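Putative Nitroreductase (Anabaena variabilis ATCC 29413, PDB 3EO7) binds flavin mononucleotide and is probably an oxidoreductase of the nitroreductase family. Local coordinates at residues G194-S199 with Y205-I210. Residues are numbered along the deposited sequence; the frame is centred on the assembly and turned at random. Where two conformers were deposited one is given.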
# COMPACT_ATOMS: atom_id res chain seq x y z
N GLY A 194 -4.23 2.40 1.19
CA GLY A 194 -5.39 2.50 0.27
C GLY A 194 -6.69 2.23 1.03
O GLY A 194 -7.70 2.94 0.85
N ASN A 195 -6.71 1.23 1.90
CA ASN A 195 -7.95 0.99 2.68
C ASN A 195 -8.24 2.15 3.63
O ASN A 195 -9.40 2.52 3.82
CB ASN A 195 -7.88 -0.27 3.54
CG ASN A 195 -8.07 -1.52 2.76
OD1 ASN A 195 -8.47 -1.52 1.57
ND2 ASN A 195 -7.76 -2.64 3.40
N ILE A 196 -7.21 2.68 4.27
CA ILE A 196 -7.42 3.79 5.20
C ILE A 196 -8.08 4.98 4.49
O ILE A 196 -9.05 5.54 5.02
CB ILE A 196 -6.14 4.18 5.91
CG1 ILE A 196 -5.72 3.06 6.86
CG2 ILE A 196 -6.28 5.54 6.73
CD1 ILE A 196 -4.33 3.29 7.45
N GLU A 197 -7.60 5.38 3.32
CA GLU A 197 -8.27 6.49 2.66
C GLU A 197 -9.71 6.18 2.26
O GLU A 197 -10.59 7.04 2.39
CB GLU A 197 -7.51 7.05 1.45
CG GLU A 197 -7.17 6.08 0.42
CD GLU A 197 -7.65 6.50 -0.99
OE1 GLU A 197 -8.73 7.07 -1.21
OE2 GLU A 197 -6.99 6.11 -1.92
N LEU A 198 -9.98 4.95 1.81
CA LEU A 198 -11.36 4.59 1.41
C LEU A 198 -12.30 4.43 2.61
O LEU A 198 -13.43 4.92 2.60
CB LEU A 198 -11.34 3.35 0.51
CG LEU A 198 -10.65 3.63 -0.83
CD1 LEU A 198 -10.39 2.28 -1.62
CD2 LEU A 198 -11.48 4.67 -1.67
N SER A 199 -11.79 3.77 3.65
CA SER A 199 -12.50 3.58 4.92
C SER A 199 -12.82 4.94 5.56
O SER A 199 -13.87 5.14 6.14
CB SER A 199 -11.61 2.77 5.87
OG SER A 199 -12.34 2.36 7.00
N TYR A 205 -14.03 10.99 7.23
CA TYR A 205 -12.68 11.35 7.66
C TYR A 205 -11.82 11.48 6.41
O TYR A 205 -12.17 10.96 5.34
CB TYR A 205 -12.07 10.27 8.55
CG TYR A 205 -12.34 10.46 10.02
CD1 TYR A 205 -11.57 11.37 10.74
CD2 TYR A 205 -13.34 9.79 10.67
CE1 TYR A 205 -11.79 11.59 12.07
CE2 TYR A 205 -13.56 10.01 12.04
CZ TYR A 205 -12.77 10.91 12.72
OH TYR A 205 -12.93 11.18 14.06
N ARG A 206 -10.73 12.23 6.55
CA ARG A 206 -9.70 12.31 5.52
C ARG A 206 -8.34 12.14 6.21
O ARG A 206 -7.98 12.91 7.11
CB ARG A 206 -9.69 13.61 4.74
CG ARG A 206 -8.63 13.55 3.61
CD ARG A 206 -8.42 14.87 2.96
NE ARG A 206 -7.69 14.70 1.70
CZ ARG A 206 -6.37 14.63 1.57
NH1 ARG A 206 -5.55 14.70 2.62
NH2 ARG A 206 -5.87 14.48 0.36
N PRO A 207 -7.57 11.13 5.79
CA PRO A 207 -6.24 11.00 6.36
C PRO A 207 -5.29 11.94 5.61
O PRO A 207 -5.51 12.20 4.43
CB PRO A 207 -5.87 9.53 6.04
CG PRO A 207 -6.69 9.16 4.85
CD PRO A 207 -7.88 10.09 4.80
N HIS A 208 -4.32 12.48 6.33
CA HIS A 208 -3.27 13.30 5.78
C HIS A 208 -2.00 12.51 5.93
O HIS A 208 -1.56 12.21 7.05
CB HIS A 208 -3.21 14.61 6.50
CG HIS A 208 -4.35 15.51 6.15
ND1 HIS A 208 -4.22 16.57 5.28
CD2 HIS A 208 -5.66 15.46 6.50
CE1 HIS A 208 -5.40 17.15 5.13
NE2 HIS A 208 -6.30 16.50 5.86
N LEU A 209 -1.44 12.11 4.79
CA LEU A 209 -0.30 11.23 4.77
C LEU A 209 0.98 12.00 5.08
O LEU A 209 1.26 13.04 4.46
CB LEU A 209 -0.18 10.61 3.40
CG LEU A 209 0.89 9.56 3.20
CD1 LEU A 209 0.67 8.36 4.16
CD2 LEU A 209 0.86 9.09 1.67
N ILE A 210 1.72 11.48 6.07
CA ILE A 210 3.00 12.05 6.48
C ILE A 210 4.09 10.96 6.42
O ILE A 210 4.21 10.10 7.30
CB ILE A 210 2.98 12.69 7.91
CG1 ILE A 210 1.86 13.73 8.05
CG2 ILE A 210 4.35 13.29 8.29
CD1 ILE A 210 1.75 14.39 9.44
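P207 lays the CB-CG edge of its pyrrolidine ring against the side of the helix, beside I196 and E197. P207 CG sits 3.8 Å from E197 CA and also brushes that residue's CB, while P207 CB lies 4.1 Å from the methyl CG2 of I196. The join is purely apolar and small, 119 Å² over both sides, with one ring resting on two consecutive helical residues. I196 supplies its short branch because CG2 stands anti to the backbone N. E197 meets the ring with its CA and CB. Its CG lies between the backbone N and the carbonyl carbon (chi1 55°), and a bend at chi2 leads the carboxylate off from the proline, to where OE2 meets R466 in a salt bridge and H462 in a hydrogen bond. On the strand side, the CB of R206 leaves the backbone away from the helix, and its guanidinium forms salt bridges with D369 and D373; NH1 lies over the centre of the H208 ring, 3.4 Å above the ring plane. After a short turn, helix 181-202 thus meets strand 205-207, the outermost of a seven-stranded antiparallel sheet, joining helix to sheet edge within one nitroreductase-family region, away from the flavin site. This strand pairs with strand 229-239, and helices 66-82 and 452-473 also pack against helix 181-202, the first through I196 and S199, the second through N195 and L198.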